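Local coordinates for TssK C (Escherichia coli, PDB 5M2Y), which is a baseplate component of the type VI secretion system, whose C-terminal domain, the part present here, probably helps bind the membrane complex, at residues A[30-35]-A[122-127]. Sequence-based numbering, arbitrary orientation.
Sequences FWLSVR and LELFAV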
ATOM      1  N   PHE A  30       6.766  -0.110   4.372  1.00 18.48           N
ATOM      2  CA  PHE A  30       6.082   0.185   3.120  1.00 17.37           C
ATOM      3  C   PHE A  30       5.383   1.527   3.078  1.00 20.43           C
ATOM      4  O   PHE A  30       4.886   2.008   4.089  1.00 19.36           O
ATOM      5  CB  PHE A  30       5.074  -0.932   2.830  1.00 18.91           C
ATOM      6  CG  PHE A  30       5.678  -2.309   2.678  1.00 20.42           C
ATOM      7  CD1 PHE A  30       5.921  -3.104   3.788  1.00 23.86           C
ATOM      8  CD2 PHE A  30       5.975  -2.816   1.426  1.00 22.38           C
ATOM      9  CE1 PHE A  30       6.479  -4.364   3.652  1.00 25.02           C
ATOM     10  CE2 PHE A  30       6.536  -4.086   1.293  1.00 25.50           C
ATOM     11  CZ  PHE A  30       6.770  -4.856   2.409  1.00 24.14           C
ATOM     12  N   TRP A  31       5.346   2.118   1.879  1.00 18.04           N
ATOM     13  CA  TRP A  31       4.672   3.385   1.611  1.00 18.51           C
ATOM     14  C   TRP A  31       3.912   3.321   0.312  1.00 20.85           C
ATOM     15  O   TRP A  31       4.373   2.721  -0.659  1.00 20.18           O
ATOM     16  CB  TRP A  31       5.661   4.553   1.481  1.00 18.17           C
ATOM     17  CG  TRP A  31       6.186   5.070   2.767  1.00 20.19           C
ATOM     18  CD1 TRP A  31       5.755   6.161   3.458  1.00 22.60           C
ATOM     19  CD2 TRP A  31       7.294   4.539   3.496  1.00 20.09           C
ATOM     20  NE1 TRP A  31       6.507   6.330   4.593  1.00 22.50           N
ATOM     21  CE2 TRP A  31       7.454   5.338   4.648  1.00 24.28           C
ATOM     22  CE3 TRP A  31       8.164   3.462   3.296  1.00 22.02           C
ATOM     23  CZ2 TRP A  31       8.436   5.068   5.601  1.00 24.14           C
ATOM     24  CZ3 TRP A  31       9.132   3.199   4.233  1.00 24.05           C
ATOM     25  CH2 TRP A  31       9.286   4.012   5.355  1.00 24.93           C
ATOM     26  N   LEU A  32       2.782   4.008   0.288  1.00 17.50           N
ATOM     27  CA  LEU A  32       1.969   4.173  -0.904  1.00 16.78           C
ATOM     28  C   LEU A  32       2.107   5.602  -1.422  1.00 19.94           C
ATOM     29  O   LEU A  32       2.115   6.555  -0.641  1.00 19.90           O
ATOM     30  CB  LEU A  32       0.490   3.879  -0.591  1.00 16.49           C
ATOM     31  CG  LEU A  32       0.078   2.422  -0.411  1.00 20.17           C
ATOM     32  CD1 LEU A  32      -1.337   2.326   0.141  1.00 19.66           C
ATOM     33  CD2 LEU A  32       0.229   1.630  -1.721  1.00 22.34           C
ATOM     34  N   SER A  33       2.250   5.733  -2.736  1.00 16.50           N
ATOM     35  CA  SER A  33       2.289   7.032  -3.418  1.00 16.00           C
ATOM     36  C   SER A  33       0.995   7.063  -4.228  1.00 19.83           C
ATOM     37  O   SER A  33       0.709   6.106  -4.945  1.00 20.58           O
ATOM     38  CB  SER A  33       3.518   7.149  -4.314  1.00 19.50           C
ATOM     39  OG  SER A  33       3.416   8.244  -5.203  1.00 25.79           O
ATOM     40  N   VAL A  34       0.161   8.081  -3.999  1.00 15.77           N
ATOM     41  CA  VAL A  34      -1.178   8.153  -4.585  1.00 15.76           C
ATOM     42  C   VAL A  34      -1.424   9.427  -5.378  1.00 19.29           C
ATOM     43  O   VAL A  34      -1.133  10.516  -4.906  1.00 18.02           O
ATOM     44  CB  VAL A  34      -2.264   8.004  -3.474  1.00 19.46           C
ATOM     45  CG1 VAL A  34      -3.662   7.829  -4.059  1.00 19.43           C
ATOM     46  CG2 VAL A  34      -1.931   6.872  -2.504  1.00 18.94           C
ATOM     47  N   ARG A  35      -1.978   9.260  -6.573  1.00 17.19           N
ATOM     48  CA  ARG A  35      -2.412  10.370  -7.403  1.00 18.25           C
ATOM     49  C   ARG A  35      -3.862  10.109  -7.718  1.00 22.73           C
ATOM     50  O   ARG A  35      -4.289   8.960  -7.858  1.00 21.52           O
ATOM     51  CB  ARG A  35      -1.562  10.580  -8.657  1.00 21.20           C
ATOM     52  CG  ARG A  35      -1.403   9.378  -9.548  1.00 34.66           C
ATOM     53  CD  ARG A  35      -0.304   9.617 -10.568  1.00 49.58           C
ATOM     54  NE  ARG A  35       1.027   9.609  -9.960  1.00 59.83           N
ATOM     55  CZ  ARG A  35       1.787   8.522  -9.842  1.00 73.17           C
ATOM     56  NH1 ARG A  35       1.352   7.353 -10.279  1.00 62.39           N
ATOM     57  NH2 ARG A  35       2.983   8.608  -9.284  1.00 55.95           N
ATOM     58  N   LEU A 122      -1.947   4.144  -7.813  1.00 17.28           N
ATOM     59  CA  LEU A 122      -1.126   3.743  -6.670  1.00 16.63           C
ATOM     60  C   LEU A 122       0.232   3.204  -7.084  1.00 20.47           C
ATOM     61  O   LEU A 122       0.332   2.449  -8.042  1.00 20.68           O
ATOM     62  CB  LEU A 122      -1.827   2.613  -5.914  1.00 16.87           C
ATOM     63  CG  LEU A 122      -2.884   2.906  -4.868  1.00 21.96           C
ATOM     64  CD1 LEU A 122      -3.995   3.803  -5.336  1.00 22.88           C
ATOM     65  CD2 LEU A 122      -3.347   1.601  -4.211  1.00 23.68           C
ATOM     66  N   GLU A 123       1.247   3.515  -6.293  1.00 17.06           N
ATOM     67  CA  GLU A 123       2.583   2.954  -6.439  1.00 16.55           C
ATOM     68  C   GLU A 123       3.031   2.539  -5.033  1.00 20.10           C
ATOM     69  O   GLU A 123       2.761   3.270  -4.078  1.00 19.62           O
ATOM     70  CB  GLU A 123       3.552   3.926  -7.111  1.00 17.74           C
ATOM     71  CG  GLU A 123       3.233   4.151  -8.578  1.00 24.18           C
ATOM     72  CD  GLU A 123       4.280   4.925  -9.373  1.00 39.48           C
ATOM     73  OE1 GLU A 123       5.097   5.634  -8.761  1.00 28.36           O
ATOM     74  OE2 GLU A 123       4.264   4.820 -10.619  1.00 33.82           O
ATOM     75  N   LEU A 124       3.633   1.337  -4.892  1.00 16.49           N
ATOM     76  CA  LEU A 124       4.072   0.836  -3.591  1.00 16.69           C
ATOM     77  C   LEU A 124       5.582   0.734  -3.588  1.00 21.42           C
ATOM     78  O   LEU A 124       6.172   0.237  -4.544  1.00 20.69           O
ATOM     79  CB  LEU A 124       3.431  -0.535  -3.299  1.00 16.99           C
ATOM     80  CG  LEU A 124       3.810  -1.247  -1.991  1.00 21.41           C
ATOM     81  CD1 LEU A 124       3.256  -0.526  -0.771  1.00 20.82           C
ATOM     82  CD2 LEU A 124       3.306  -2.677  -2.005  1.00 23.60           C
ATOM     83  N   PHE A 125       6.195   1.314  -2.538  1.00 19.35           N
ATOM     84  CA  PHE A 125       7.637   1.328  -2.287  1.00 19.85           C
ATOM     85  C   PHE A 125       7.913   0.699  -0.918  1.00 23.63           C
ATOM     86  O   PHE A 125       7.156   0.914   0.027  1.00 22.29           O
ATOM     87  CB  PHE A 125       8.167   2.772  -2.233  1.00 21.42           C
ATOM     88  CG  PHE A 125       8.041   3.597  -3.485  1.00 23.17           C
ATOM     89  CD1 PHE A 125       6.905   4.352  -3.728  1.00 25.57           C
ATOM     90  CD2 PHE A 125       9.088   3.669  -4.394  1.00 25.77           C
ATOM     91  CE1 PHE A 125       6.793   5.116  -4.891  1.00 26.84           C
ATOM     92  CE2 PHE A 125       8.981   4.441  -5.552  1.00 28.73           C
ATOM     93  CZ  PHE A 125       7.836   5.161  -5.793  1.00 26.61           C
ATOM     94  N   ALA A 126       9.015  -0.047  -0.813  1.00 21.70           N
ATOM     95  CA  ALA A 126       9.496  -0.598   0.448  1.00 22.05           C
ATOM     96  C   ALA A 126      10.889  -0.035   0.669  1.00 27.24           C
ATOM     97  O   ALA A 126      11.691   0.039  -0.271  1.00 27.59           O
ATOM     98  CB  ALA A 126       9.538  -2.116   0.415  1.00 23.24           C
ATOM     99  N   VAL A 127      11.133   0.394   1.879  1.00 23.71           N
ATOM    100  CA  VAL A 127      12.426   0.907   2.237  1.00 24.14           C
ATOM    101  C   VAL A 127      13.045  -0.164   3.101  1.00 31.30           C
ATOM    102  O   VAL A 127      12.501  -0.533   4.074  1.00 30.16           O
ATOM    103  CB  VAL A 127      12.330   2.231   2.966  1.00 27.30           C
ATOM    104  CG1 VAL A 127      13.677   2.697   3.457  1.00 27.58           C
ATOM    105  CG2 VAL A 127      11.749   3.266   2.043  1.00 26.60           C
TER
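Leu124 and Leu32 meet on the tightly packed, buried face of this antiparallel strand pair, which branched leucines fill well. Leu124 has CG anti to the backbone N (chi1 178°), beside the carbonyl carbon, and from there the branch CD1 reaches Leu32 CD2 at 3.8 Å. Phe30 adds its ring, with CE2 3.7 Å from Ala126 CB; the small methyl suits a site beside a bulky aromatic. Val34 and Leu122 continue this hydrophobic face, and Phe47 and Leu43 of helix 40-50 pack against Leu32 and Val34. Both strands are interior members of the antiparallel sheet of this C-terminal domain, between strands 3-11 and 89-95. Paired N-H···O=C bonds join Trp31 with Phe125 and Ser33 with Glu123; Phe125 N to Trp31 O is nearly straight (176°). Packing stays close where the broad indole of Trp31 spans to Val127, CZ3 lying 3.4 Å from CG2, and where Ser33, small enough to sit beside a ring, sets CB at the edge of Phe125. The loose, partly exposed end suits long, charged side chains: Arg35 NH2 and Glu123 OE1 form a long salt bridge of 3.7 Å, the guanidinium and carboxylate planes 87° apart rather than coplanar. Asn88 serves both neighbours, ND2 hydrogen-bonded to Ser33 OG and OD1 to Arg35 NE.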